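Local coordinates for DUF5642 domain-containing protein (Mycobacterium smegmatis, PDB 4TMD) that is of unknown function but belongs to the DUF5642 family of the Mog1p/PsbP clan and is probably exported as a lipoprotein, at residues F21-V26 against A70-E75; L35-K40 against Q59-G64; P49-K54 against D99-V104; N79-M84 against E180-L185; S89-L94 against F155-V160. All blocks are in the same frame, centred on the assembly; numbering follows the deposited sequence. Where two conformers were deposited one is given.

Contact 1: residues F21-V26 against A70-E75; sequences FKVSEV and AATAAE
Six backbone hydrogen bonds form the first shell of this antiparallel strand pair, whose N-to-C directions lie 167° apart. They come in reciprocal pairs linking K22 with E75, S24 with A73 and V26 with A71; K22 N to E75 O is 2.8 Å and A71 N to V26 O is 3.0 Å. Between them, V23–A74 and E25–T72 are non-hydrogen-bonded pairs, where CA groups point at carbonyls instead, as in A74 CA to K22 O at 3.2 Å.

Small residues keep the next shell thin. On the face carrying V23 and T72, the A74 methyl CB lies 3.8 Å from F21 CD1 and 4.0 Å from V23 CG2. On the other face, V26 CB meets A71 CB and S24 OG packs beside the A73 methyl. Farther along the first face a water donates to both E25 OE1 (3.0 Å) and T72 OG1 (3.1 Å), tying the two side chains together. Outside this pair, K14 forms a salt bridge with E25 OE1, while V10 O is hydrogen-bonded to T72 OG1.

Strand 22-30 forms one border of the large antiparallel sheet; strand 67-76 separates it from strand 79-88, whose F81 touches F21.

Contact 2: residues L35-K40 against Q59-G64; sequences LLSPQK and QQFPPG
L36 lies over one face of the F61 ring: its CB sits 3.8 Å from the ring centroid, 26° off the normal, which fits a CH-pi contact. The C-terminal end of the short helix 33-36, and the turn after it, packs here against the irregular loop leading into strand 67-76, above the antiparallel sheet of the DUF5642 domain. L36 CB is displaced toward the rim of the ring, approaching F61 CE1 to 3.4 Å and lying close to CD1 as well. With CG anti to the carbonyl carbon (chi1 -68°), L36 carries its CD1 over to the opposite rim, CD2 and CE2, 3.9 Å from F61 CD2. Together the two leucine carbons span the ring, and the side chains cross at about a right angle.

S37, the first residue to leave helical geometry, comes to the ring edge instead, with OG near the ring plane. The same oxygen receives a weak hydrogen bond from F61 N, while its stronger partner is P33 O. S37 is thus linked both to the helix it follows and to the opposite loop.

Behind F61 lie M159 and I161 of strand 158-166, and L36 reaches M84 and V86 of strand 79-88, so the contact roofs that sheet face. The Q59 carbonyl faces three carbons: S37 CA in a CA-H...O contact, S37 CB, and P38 CD, 3.4 Å from Q59 O.

Contact 3: residues P49-K54 against D99-V104; sequences PADCAK and DECKRV
The covalent interaction dominates: C52 SG and C101 SG are joined at 2.0 Å in a disulfide whose chi3 of -85° gives it left-handed torsion. Both sulfurs stand anti to their own carbonyl carbons, chi1 being -72° at C52 and -65° at C101, so each SG lies beside its backbone N. C52 CA and C101 CA are 5.5 Å apart.

Van der Waals packing surrounds it. V104 CG2 presses on C52 CB at 3.5 Å, tighter than usual for two carbons, and CG1 of the same valine lies beside C52 O. P49, preceded by a cis peptide bond, brings CD to 3.3 Å from R103 O.

No hydrogen bond crosses between the two segments. Within them, C52 N donates to P49 O (2.8 Å), closing a short turn, and K102 NZ forms a salt bridge with D99 OD1 at 2.8 Å. Outward, K102 and V104 bond by backbone to V117 and V115 of strand 111-118, and R103 has its ionic partner in D116 of that strand.

The crosslink therefore ties the chain just after strand 46-48, at the border of the sheet, to the entrance of strand 103-107 beside it. The union rests on the S–S bond, with one tight apolar contact and the proline packing on R103 O, and an oxidised pair is consistent with a protein exported behind a signal sequence.

Contact 4: residues N79-M84 against E180-L185; sequences NRFIVM and ERAREL
F81 and L185 make the dense core of this helix-on-sheet contact, in which helix 179-194 runs almost along strand 79-88 across one face of the antiparallel sheet. The short axes are 9.8 Å apart and cross at -16°, close to parallel. At the tight end, L185 CD1 sits against the root of the F81 side chain, 3.8 Å from F81 CB and no farther from F81 CD1. The chi1 of L185, -77°, places CG anti to the carbonyl carbon, and the two side chains cross at about a right angle. V83, two residues along and on the same face, brings CG2 to 4.1 Å from L185 CD1, so one leucine methyl is held between two strand residues. A182 is small enough for the ring to come close to the helix backbone, with F81 CE1 4.0 Å from A182 N. A164 of strand 158-166 adjoins both F81 and A182.

The other end has fewer contacts and is partly open to solvent. There R181, extended from CG to NE, touches the strand through CD alone, and its guanidinium plane is turned 41° from that of the F81 ring. N79 joins the strand to the chain ahead of the helix instead, its amide hydrogen-bonded to D178 N and K176 O. Sparse as this side is, the approach itself is close: R181 CD meets F81 CZ at 3.7 Å, with F81 CE2 next to it.

Contact 5: residues S89-L94 against F155-V160; sequences SEPVPL and FDNYMV
Of the flat groups, the F155 ring points away from the opposing loop and bears Y158 CB over one face, 3.5 Å above its plane; R194 makes a cation-pi contact with this ring and Y2 meets it edge-to-face. The N157 amide and the P91 ring, in contrast, make the polar-to-proline part of the contact. They belong to a type II' beta turn, F155 to Y158, which closes the hairpin of strands 145-155 and 158-166, and to the irregular loop 89-94 alongside.

N157 turns its oxygen onto the proline ring, with OD1 3.1 Å from both CG and CD of P91; chi1 of -61° sets CG anti to the carbonyl carbon. P91 N, at 3.4 Å from N157 OD1, has no hydrogen to offer, so this is carbon-to-oxygen packing and no hydrogen bond. N157 has two deposited conformers, so the detail holds for one of them. P91 CB also approaches D156 O at 3.5 Å.

Polar joining is left to a water, which accepts from V92 N and donates to D156 O (3.0 Å) and, weakly, to Y158 O. It thus spans from loop to turn where no direct hydrogen bond exists between the two segments.

Deeper in, M159 extends across from the strand and bends at chi3 (-84°), bringing its methyl between two loop side chains: M159 CE lies 3.9 Å from V92 CB and 4.1 Å from L94 CD1.

Contacts 1 and 4 share neighbouring strands of one sheet, their centres about 10 Å apart: strand 67-76 pairs with strand 79-88 through probable hydrogen bonds such as V83 N to T72 O (2.6 Å). Contacts 2 and 5 adjoin, centres about 13 Å apart, where Q59 NE2 meets P93 O at 3.0 Å and F61 CZ reaches M159 SD at 3.5 Å. M84 points to the face opposite F81 and V83, so L36 of contact 2 touches it while contact 4 holds helix 179-194 on the other side. Contact 3 stands apart at the far border, its centre about 33 Å from that of contact 1. No active site or ligand is known to relate them to.

Contact 1: residues F21-V26 against A70-E75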
# COMPACT_ATOMS: atom_id res chain seq x y z
N PHE A 21 6.05 -17.67 -8.45
CA PHE A 21 5.23 -16.48 -8.55
C PHE A 21 4.85 -16.20 -9.97
O PHE A 21 5.67 -16.35 -10.89
CB PHE A 21 5.95 -15.26 -7.97
CG PHE A 21 5.93 -15.21 -6.48
CD1 PHE A 21 4.91 -14.54 -5.82
CD2 PHE A 21 6.94 -15.83 -5.74
CE1 PHE A 21 4.89 -14.51 -4.43
CE2 PHE A 21 6.92 -15.79 -4.36
CZ PHE A 21 5.90 -15.13 -3.71
N LYS A 22 3.61 -15.77 -10.15
CA LYS A 22 3.21 -15.21 -11.42
C LYS A 22 3.33 -13.70 -11.35
O LYS A 22 2.69 -13.06 -10.52
CB LYS A 22 1.77 -15.61 -11.76
CG LYS A 22 1.40 -15.13 -13.12
CD LYS A 22 -0.02 -15.46 -13.43
CE LYS A 22 -0.35 -15.06 -14.83
NZ LYS A 22 -1.82 -15.05 -14.99
N VAL A 23 4.14 -13.13 -12.23
CA VAL A 23 4.43 -11.69 -12.17
C VAL A 23 3.76 -10.94 -13.31
O VAL A 23 3.67 -11.44 -14.43
CB VAL A 23 5.96 -11.46 -12.22
CG1 VAL A 23 6.29 -9.99 -12.42
CG2 VAL A 23 6.60 -11.99 -10.95
N SER A 24 3.26 -9.74 -13.02
CA SER A 24 2.72 -8.85 -14.04
C SER A 24 3.24 -7.43 -13.81
O SER A 24 3.84 -7.14 -12.77
CB SER A 24 1.20 -8.86 -14.02
OG SER A 24 0.71 -8.48 -12.74
N GLU A 25 2.99 -6.55 -14.78
CA GLU A 25 3.49 -5.19 -14.72
C GLU A 25 2.47 -4.20 -15.23
O GLU A 25 1.62 -4.55 -16.06
CB GLU A 25 4.77 -5.05 -15.54
CG GLU A 25 5.86 -6.04 -15.20
CD GLU A 25 6.97 -6.01 -16.21
OE1 GLU A 25 7.80 -5.08 -16.13
OE2 GLU A 25 7.03 -6.91 -17.08
N VAL A 26 2.56 -2.98 -14.72
CA VAL A 26 1.85 -1.84 -15.29
C VAL A 26 2.92 -0.85 -15.73
O VAL A 26 3.69 -0.36 -14.91
CB VAL A 26 0.88 -1.17 -14.29
CG1 VAL A 26 0.28 0.11 -14.89
CG2 VAL A 26 -0.20 -2.13 -13.85
N ALA A 70 3.72 3.44 -12.12
CA ALA A 70 4.11 2.17 -12.72
C ALA A 70 4.03 1.13 -11.62
O ALA A 70 4.20 1.47 -10.45
CB ALA A 70 5.54 2.24 -13.30
N ALA A 71 3.81 -0.13 -11.97
CA ALA A 71 3.70 -1.14 -10.95
C ALA A 71 4.28 -2.49 -11.36
O ALA A 71 4.42 -2.80 -12.55
CB ALA A 71 2.25 -1.30 -10.53
N THR A 72 4.68 -3.25 -10.35
CA THR A 72 5.04 -4.64 -10.53
C THR A 72 4.21 -5.43 -9.52
O THR A 72 4.16 -5.06 -8.35
CB THR A 72 6.53 -4.90 -10.31
OG1 THR A 72 7.28 -4.26 -11.36
CG2 THR A 72 6.82 -6.41 -10.35
N ALA A 73 3.53 -6.48 -9.98
CA ALA A 73 2.72 -7.28 -9.07
C ALA A 73 3.06 -8.75 -9.20
O ALA A 73 3.52 -9.19 -10.26
CB ALA A 73 1.25 -7.04 -9.34
N ALA A 74 2.87 -9.51 -8.13
CA ALA A 74 3.20 -10.94 -8.13
C ALA A 74 2.21 -11.72 -7.29
O ALA A 74 1.83 -11.28 -6.21
CB ALA A 74 4.59 -11.18 -7.60
N GLU A 75 1.82 -12.89 -7.78
CA GLU A 75 0.92 -13.76 -7.02
C GLU A 75 1.56 -15.13 -6.88
O GLU A 75 2.01 -15.70 -7.87
CB GLU A 75 -0.44 -13.88 -7.72
CG GLU A 75 -1.07 -12.53 -7.99
CD GLU A 75 -2.56 -12.63 -8.25
OE1 GLU A 75 -3.04 -13.75 -8.51
OE2 GLU A 75 -3.25 -11.60 -8.16
O HOH W 1 7.14 -2.97 -14.17

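Contact 2: residues L35-K40 against Q59-G64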
# COMPACT_ATOMS: atom_id res chain seq x y z
N LEU A 35 -6.99 3.78 -7.81
CA LEU A 35 -6.21 2.54 -7.83
C LEU A 35 -5.17 2.56 -6.72
O LEU A 35 -4.71 1.51 -6.26
CB LEU A 35 -5.54 2.36 -9.20
CG LEU A 35 -5.07 0.97 -9.66
CD1 LEU A 35 -4.97 0.94 -11.18
CD2 LEU A 35 -3.73 0.58 -9.06
N LEU A 36 -4.81 3.76 -6.29
CA LEU A 36 -3.70 3.93 -5.36
C LEU A 36 -4.13 3.88 -3.90
O LEU A 36 -3.45 3.26 -3.08
CB LEU A 36 -2.99 5.25 -5.66
CG LEU A 36 -2.25 5.27 -7.00
CD1 LEU A 36 -1.76 6.66 -7.37
CD2 LEU A 36 -1.09 4.27 -6.98
N SER A 37 -5.26 4.51 -3.59
CA SER A 37 -5.78 4.57 -2.23
C SER A 37 -6.49 3.27 -1.86
O SER A 37 -7.01 2.57 -2.73
CB SER A 37 -6.75 5.74 -2.09
OG SER A 37 -6.24 6.91 -2.71
N PRO A 38 -6.53 2.94 -0.55
CA PRO A 38 -7.33 1.79 -0.11
C PRO A 38 -8.79 2.00 -0.51
O PRO A 38 -9.20 3.14 -0.69
CB PRO A 38 -7.17 1.81 1.42
CG PRO A 38 -5.88 2.53 1.65
CD PRO A 38 -5.82 3.58 0.57
N GLN A 39 -9.56 0.92 -0.69
CA GLN A 39 -10.93 1.08 -1.14
C GLN A 39 -11.73 1.88 -0.11
O GLN A 39 -11.52 1.76 1.10
CB GLN A 39 -11.58 -0.27 -1.42
CG GLN A 39 -11.93 -1.11 -0.20
CD GLN A 39 -12.54 -2.46 -0.58
OE1 GLN A 39 -12.52 -2.84 -1.75
NE2 GLN A 39 -13.07 -3.17 0.41
N LYS A 40 -12.62 2.73 -0.61
CA LYS A 40 -13.42 3.63 0.20
C LYS A 40 -14.26 2.89 1.24
O LYS A 40 -14.86 1.86 0.93
CB LYS A 40 -14.32 4.46 -0.71
CG LYS A 40 -14.89 5.73 -0.10
CD LYS A 40 -15.52 6.58 -1.20
CE LYS A 40 -16.33 7.73 -0.63
NZ LYS A 40 -16.81 8.64 -1.72
N GLN A 59 -3.75 5.85 3.14
CA GLN A 59 -3.07 6.84 2.31
C GLN A 59 -3.93 7.33 1.15
O GLN A 59 -4.28 6.57 0.25
CB GLN A 59 -1.76 6.27 1.76
CG GLN A 59 -1.02 7.27 0.89
CD GLN A 59 -0.57 8.50 1.68
OE1 GLN A 59 0.06 8.38 2.74
NE2 GLN A 59 -0.92 9.68 1.18
N GLN A 60 -4.23 8.62 1.18
CA GLN A 60 -5.05 9.24 0.14
C GLN A 60 -4.24 9.95 -0.93
O GLN A 60 -3.14 10.44 -0.69
CB GLN A 60 -6.04 10.22 0.78
CG GLN A 60 -7.08 9.55 1.66
CD GLN A 60 -7.88 8.49 0.91
OE1 GLN A 60 -8.55 8.79 -0.08
NE2 GLN A 60 -7.80 7.25 1.37
N PHE A 61 -4.80 10.00 -2.14
CA PHE A 61 -4.25 10.81 -3.21
C PHE A 61 -5.30 11.81 -3.67
O PHE A 61 -6.27 11.43 -4.34
CB PHE A 61 -3.80 9.93 -4.38
CG PHE A 61 -2.67 9.01 -4.04
CD1 PHE A 61 -2.88 7.87 -3.28
CD2 PHE A 61 -1.38 9.28 -4.48
CE1 PHE A 61 -1.84 7.03 -2.96
CE2 PHE A 61 -0.34 8.44 -4.17
CZ PHE A 61 -0.56 7.32 -3.41
N PRO A 62 -5.13 13.09 -3.28
CA PRO A 62 -6.04 14.18 -3.64
C PRO A 62 -6.38 14.18 -5.14
O PRO A 62 -5.51 13.89 -5.96
CB PRO A 62 -5.27 15.44 -3.24
CG PRO A 62 -3.87 14.98 -2.93
CD PRO A 62 -3.99 13.57 -2.48
N PRO A 63 -7.64 14.48 -5.48
CA PRO A 63 -8.13 14.37 -6.86
C PRO A 63 -7.50 15.36 -7.85
O PRO A 63 -7.69 15.21 -9.05
CB PRO A 63 -9.63 14.64 -6.72
CG PRO A 63 -9.79 15.34 -5.40
CD PRO A 63 -8.71 14.81 -4.52
N GLY A 64 -6.75 16.35 -7.35
CA GLY A 64 -6.11 17.32 -8.23
C GLY A 64 -4.69 16.99 -8.69
O GLY A 64 -4.20 17.57 -9.67

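Contact 3: residues P49-K54 against D99-V104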
# COMPACT_ATOMS: atom_id res chain seq x y z
N PRO A 49 -11.06 5.21 17.92
CA PRO A 49 -11.45 6.53 18.40
C PRO A 49 -12.05 7.40 17.29
O PRO A 49 -11.50 7.43 16.19
CB PRO A 49 -10.14 7.13 18.89
CG PRO A 49 -9.26 5.96 19.16
CD PRO A 49 -9.62 4.95 18.12
N ALA A 50 -13.15 8.08 17.59
CA ALA A 50 -13.87 8.89 16.60
C ALA A 50 -12.98 9.95 15.95
O ALA A 50 -13.16 10.27 14.78
CB ALA A 50 -15.08 9.55 17.24
N ASP A 51 -12.02 10.47 16.71
CA ASP A 51 -11.13 11.50 16.18
C ASP A 51 -10.11 10.92 15.20
O ASP A 51 -9.43 11.65 14.49
CB ASP A 51 -10.41 12.24 17.32
CG ASP A 51 -9.74 11.29 18.31
OD1 ASP A 51 -9.41 10.15 17.93
OD2 ASP A 51 -9.52 11.70 19.47
N CYS A 52 -10.03 9.59 15.15
CA CYS A 52 -9.07 8.91 14.30
C CYS A 52 -9.68 8.51 12.96
O CYS A 52 -9.10 7.71 12.23
CB CYS A 52 -8.52 7.68 15.01
SG CYS A 52 -7.38 8.00 16.38
N ALA A 53 -10.84 9.08 12.63
CA ALA A 53 -11.59 8.66 11.46
C ALA A 53 -10.80 8.79 10.14
O ALA A 53 -10.87 7.92 9.27
CB ALA A 53 -12.88 9.44 11.37
N LYS A 54 -10.07 9.89 10.00
CA LYS A 54 -9.29 10.15 8.80
C LYS A 54 -8.26 9.04 8.54
O LYS A 54 -8.05 8.63 7.40
CB LYS A 54 -8.57 11.50 8.91
CG LYS A 54 -7.61 11.80 7.77
CD LYS A 54 -7.00 13.19 7.87
CE LYS A 54 -5.74 13.21 8.74
NZ LYS A 54 -5.03 14.53 8.69
N ASP A 99 0.52 8.03 18.09
CA ASP A 99 0.16 6.88 18.95
C ASP A 99 -1.33 6.83 19.27
O ASP A 99 -1.90 5.75 19.47
CB ASP A 99 0.96 6.90 20.26
CG ASP A 99 2.31 6.21 20.14
OD1 ASP A 99 2.73 5.90 19.00
OD2 ASP A 99 2.96 5.98 21.19
N GLU A 100 -1.96 8.00 19.31
CA GLU A 100 -3.39 8.13 19.57
C GLU A 100 -4.22 7.38 18.52
O GLU A 100 -5.32 6.90 18.81
CB GLU A 100 -3.80 9.61 19.58
CG GLU A 100 -3.05 10.48 20.60
CD GLU A 100 -1.66 10.90 20.13
OE1 GLU A 100 -1.14 10.28 19.18
OE2 GLU A 100 -1.10 11.85 20.72
N CYS A 101 -3.68 7.27 17.32
CA CYS A 101 -4.44 6.67 16.23
C CYS A 101 -3.75 5.45 15.64
O CYS A 101 -3.98 5.11 14.48
CB CYS A 101 -4.69 7.72 15.15
SG CYS A 101 -5.75 9.05 15.73
N LYS A 102 -2.93 4.77 16.43
CA LYS A 102 -2.28 3.58 15.91
C LYS A 102 -3.24 2.39 15.82
O LYS A 102 -2.93 1.36 15.21
CB LYS A 102 -1.05 3.25 16.74
CG LYS A 102 0.14 4.13 16.34
CD LYS A 102 1.48 3.56 16.81
CE LYS A 102 2.65 4.18 16.08
NZ LYS A 102 2.67 5.65 16.22
N ARG A 103 -4.43 2.52 16.41
CA ARG A 103 -5.49 1.57 16.10
C ARG A 103 -6.81 2.30 15.93
O ARG A 103 -7.25 3.05 16.80
CB ARG A 103 -5.61 0.49 17.18
CG ARG A 103 -6.90 -0.34 17.04
CD ARG A 103 -6.85 -1.60 17.91
NE ARG A 103 -5.81 -2.51 17.44
CZ ARG A 103 -5.32 -3.52 18.15
NH1 ARG A 103 -5.78 -3.75 19.38
NH2 ARG A 103 -4.38 -4.29 17.63
N VAL A 104 -7.45 2.08 14.79
CA VAL A 104 -8.80 2.58 14.56
C VAL A 104 -9.76 1.46 14.19
O VAL A 104 -9.51 0.72 13.23
CB VAL A 104 -8.84 3.62 13.45
CG1 VAL A 104 -10.19 4.33 13.46
CG2 VAL A 104 -7.70 4.62 13.61

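Contact 4: residues N79-M84 against E180-L185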
# COMPACT_ATOMS: atom_id res chain seq x y z
N ASN A 79 0.03 -15.52 -1.47
CA ASN A 79 -0.01 -14.06 -1.33
C ASN A 79 -0.06 -13.36 -2.67
O ASN A 79 0.36 -13.91 -3.68
CB ASN A 79 1.22 -13.54 -0.59
CG ASN A 79 1.20 -13.85 0.88
OD1 ASN A 79 2.10 -13.44 1.61
ND2 ASN A 79 0.18 -14.57 1.35
N ARG A 80 -0.56 -12.13 -2.65
CA ARG A 80 -0.37 -11.20 -3.75
C ARG A 80 0.43 -9.99 -3.24
O ARG A 80 0.11 -9.43 -2.18
CB ARG A 80 -1.71 -10.75 -4.31
CG ARG A 80 -1.68 -9.59 -5.36
CD ARG A 80 -3.14 -9.23 -5.68
NE ARG A 80 -3.32 -8.03 -6.50
CZ ARG A 80 -4.45 -7.72 -7.12
NH1 ARG A 80 -5.51 -8.52 -7.03
NH2 ARG A 80 -4.54 -6.61 -7.85
N PHE A 81 1.44 -9.59 -4.00
CA PHE A 81 2.21 -8.36 -3.73
C PHE A 81 2.06 -7.40 -4.89
O PHE A 81 2.25 -7.79 -6.04
CB PHE A 81 3.70 -8.67 -3.52
CG PHE A 81 3.95 -9.63 -2.41
CD1 PHE A 81 4.09 -9.18 -1.10
CD2 PHE A 81 4.02 -11.00 -2.66
CE1 PHE A 81 4.30 -10.08 -0.07
CE2 PHE A 81 4.22 -11.90 -1.63
CZ PHE A 81 4.36 -11.44 -0.33
N ILE A 82 1.69 -6.16 -4.59
CA ILE A 82 1.68 -5.11 -5.61
C ILE A 82 2.66 -4.02 -5.23
O ILE A 82 2.55 -3.42 -4.16
CB ILE A 82 0.29 -4.49 -5.76
CG1 ILE A 82 -0.74 -5.56 -6.10
CG2 ILE A 82 0.33 -3.37 -6.84
CD1 ILE A 82 -2.15 -5.06 -6.08
N VAL A 83 3.65 -3.78 -6.09
CA VAL A 83 4.60 -2.69 -5.83
C VAL A 83 4.33 -1.53 -6.80
O VAL A 83 4.58 -1.66 -7.99
CB VAL A 83 6.06 -3.16 -5.96
CG1 VAL A 83 7.02 -2.01 -5.62
CG2 VAL A 83 6.32 -4.34 -5.04
N MET A 84 3.81 -0.42 -6.29
CA MET A 84 3.48 0.74 -7.11
C MET A 84 4.44 1.90 -6.84
O MET A 84 4.72 2.22 -5.69
CB MET A 84 2.04 1.22 -6.86
CG MET A 84 0.98 0.18 -7.17
SD MET A 84 -0.71 0.74 -6.79
CE MET A 84 -0.70 0.80 -5.01
N GLU A 180 7.38 -9.71 6.07
CA GLU A 180 8.81 -9.54 5.93
C GLU A 180 9.16 -9.27 4.46
O GLU A 180 9.90 -8.33 4.15
CB GLU A 180 9.55 -10.79 6.44
CG GLU A 180 11.06 -10.66 6.40
CD GLU A 180 11.76 -11.93 6.86
OE1 GLU A 180 11.36 -13.03 6.42
OE2 GLU A 180 12.71 -11.81 7.66
N ARG A 181 8.64 -10.08 3.56
CA ARG A 181 8.87 -9.87 2.13
C ARG A 181 8.30 -8.53 1.63
O ARG A 181 8.92 -7.85 0.82
CB ARG A 181 8.25 -11.00 1.33
CG ARG A 181 8.67 -11.01 -0.13
CD ARG A 181 7.95 -12.17 -0.85
NE ARG A 181 8.75 -12.68 -1.96
CZ ARG A 181 9.10 -13.95 -2.11
NH1 ARG A 181 8.70 -14.87 -1.24
NH2 ARG A 181 9.83 -14.29 -3.15
N ALA A 182 7.10 -8.18 2.09
CA ALA A 182 6.52 -6.88 1.74
C ALA A 182 7.46 -5.75 2.15
O ALA A 182 7.70 -4.84 1.38
CB ALA A 182 5.15 -6.69 2.41
N ARG A 183 7.98 -5.79 3.37
CA ARG A 183 8.85 -4.70 3.83
C ARG A 183 10.15 -4.66 3.02
O ARG A 183 10.66 -3.59 2.69
CB ARG A 183 9.14 -4.83 5.33
CG ARG A 183 7.90 -4.59 6.23
CD ARG A 183 8.27 -4.51 7.70
NE ARG A 183 9.02 -5.68 8.14
CZ ARG A 183 8.49 -6.76 8.71
NH1 ARG A 183 7.18 -6.82 8.92
NH2 ARG A 183 9.26 -7.78 9.06
N GLU A 184 10.69 -5.83 2.69
CA GLU A 184 11.89 -5.84 1.85
C GLU A 184 11.61 -5.36 0.44
O GLU A 184 12.44 -4.66 -0.17
CB GLU A 184 12.51 -7.25 1.82
CG GLU A 184 12.96 -7.67 3.21
CD GLU A 184 13.40 -9.11 3.30
OE1 GLU A 184 13.32 -9.84 2.28
OE2 GLU A 184 13.81 -9.52 4.41
N LEU A 185 10.43 -5.69 -0.09
CA LEU A 185 10.05 -5.14 -1.39
C LEU A 185 10.02 -3.60 -1.37
O LEU A 185 10.36 -2.96 -2.36
CB LEU A 185 8.68 -5.66 -1.84
CG LEU A 185 8.66 -7.10 -2.39
CD1 LEU A 185 7.21 -7.52 -2.62
CD2 LEU A 185 9.44 -7.18 -3.70

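Contact 5: residues S89-L94 against F155-V160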
# COMPACT_ATOMS: atom_id res chain seq x y z
N SER A 89 3.41 16.00 -9.34
CA SER A 89 3.92 17.35 -9.60
C SER A 89 4.21 18.09 -8.30
O SER A 89 4.93 19.09 -8.30
CB SER A 89 2.93 18.14 -10.44
OG SER A 89 1.77 18.40 -9.68
N GLU A 90 3.63 17.62 -7.20
CA GLU A 90 4.06 18.04 -5.87
C GLU A 90 3.94 16.86 -4.91
O GLU A 90 3.29 15.87 -5.23
CB GLU A 90 3.26 19.25 -5.38
CG GLU A 90 1.78 19.10 -5.34
CD GLU A 90 1.07 20.43 -5.11
OE1 GLU A 90 1.65 21.30 -4.41
OE2 GLU A 90 -0.05 20.62 -5.62
N PRO A 91 4.60 16.94 -3.74
CA PRO A 91 4.56 15.78 -2.84
C PRO A 91 3.16 15.48 -2.33
O PRO A 91 2.39 16.40 -2.05
CB PRO A 91 5.47 16.21 -1.68
CG PRO A 91 6.28 17.34 -2.19
CD PRO A 91 5.43 18.03 -3.20
N VAL A 92 2.84 14.19 -2.20
CA VAL A 92 1.59 13.76 -1.59
C VAL A 92 1.70 13.88 -0.08
O VAL A 92 2.68 13.41 0.50
CB VAL A 92 1.25 12.30 -1.95
CG1 VAL A 92 -0.17 11.97 -1.52
CG2 VAL A 92 1.39 12.09 -3.44
N PRO A 93 0.73 14.55 0.56
CA PRO A 93 0.77 14.59 2.02
C PRO A 93 0.71 13.16 2.60
O PRO A 93 -0.18 12.38 2.25
CB PRO A 93 -0.49 15.39 2.39
CG PRO A 93 -0.81 16.19 1.15
CD PRO A 93 -0.40 15.32 0.00
N LEU A 94 1.67 12.83 3.45
CA LEU A 94 1.78 11.47 3.97
C LEU A 94 0.82 11.20 5.13
O LEU A 94 0.76 11.97 6.08
CB LEU A 94 3.21 11.21 4.43
CG LEU A 94 3.50 9.81 4.96
CD1 LEU A 94 3.59 8.82 3.82
CD2 LEU A 94 4.78 9.82 5.79
N PHE A 155 9.38 10.22 -0.51
CA PHE A 155 10.58 11.04 -0.61
C PHE A 155 10.40 11.99 -1.78
O PHE A 155 10.02 11.58 -2.87
CB PHE A 155 11.85 10.18 -0.77
CG PHE A 155 11.81 9.22 -1.91
CD1 PHE A 155 11.12 8.02 -1.80
CD2 PHE A 155 12.46 9.50 -3.10
CE1 PHE A 155 11.08 7.12 -2.85
CE2 PHE A 155 12.42 8.60 -4.16
CZ PHE A 155 11.74 7.40 -4.03
N ASP A 156 10.66 13.27 -1.53
CA ASP A 156 10.47 14.29 -2.55
C ASP A 156 9.09 14.15 -3.17
O ASP A 156 8.09 14.04 -2.45
CB ASP A 156 11.54 14.19 -3.62
CG ASP A 156 12.92 14.48 -3.08
OD1 ASP A 156 13.03 15.27 -2.11
OD2 ASP A 156 13.89 13.91 -3.63
N ASN A 157 9.03 14.14 -4.50
CA ASN A 157 7.75 14.01 -5.18
C ASN A 157 7.48 12.57 -5.60
O ASN A 157 6.75 12.31 -6.55
CB ASN A 157 7.69 14.95 -6.38
CG ASN A 157 7.84 16.42 -5.98
OD1 ASN A 157 7.78 16.75 -4.79
ND2 ASN A 157 8.04 17.29 -6.95
N TYR A 158 8.09 11.63 -4.88
CA TYR A 158 7.90 10.22 -5.17
C TYR A 158 7.18 9.55 -4.04
O TYR A 158 7.36 9.88 -2.86
CB TYR A 158 9.23 9.50 -5.42
CG TYR A 158 9.91 9.88 -6.71
CD1 TYR A 158 9.67 9.18 -7.88
CD2 TYR A 158 10.81 10.96 -6.76
CE1 TYR A 158 10.29 9.52 -9.06
CE2 TYR A 158 11.43 11.32 -7.95
CZ TYR A 158 11.17 10.59 -9.09
OH TYR A 158 11.78 10.93 -10.27
N MET A 159 6.39 8.55 -4.38
CA MET A 159 5.79 7.73 -3.36
C MET A 159 5.82 6.31 -3.84
O MET A 159 5.52 6.08 -5.01
CB MET A 159 4.36 8.18 -3.07
CG MET A 159 3.64 7.33 -2.06
SD MET A 159 2.18 8.21 -1.45
CE MET A 159 2.91 9.21 -0.16
N VAL A 160 6.20 5.37 -2.98
CA VAL A 160 6.22 3.96 -3.34
C VAL A 160 5.30 3.24 -2.38
O VAL A 160 5.38 3.44 -1.18
CB VAL A 160 7.64 3.35 -3.29
CG1 VAL A 160 7.58 1.84 -3.50
CG2 VAL A 160 8.54 4.02 -4.34
O HOH W 2 5.47 12.52 -2.73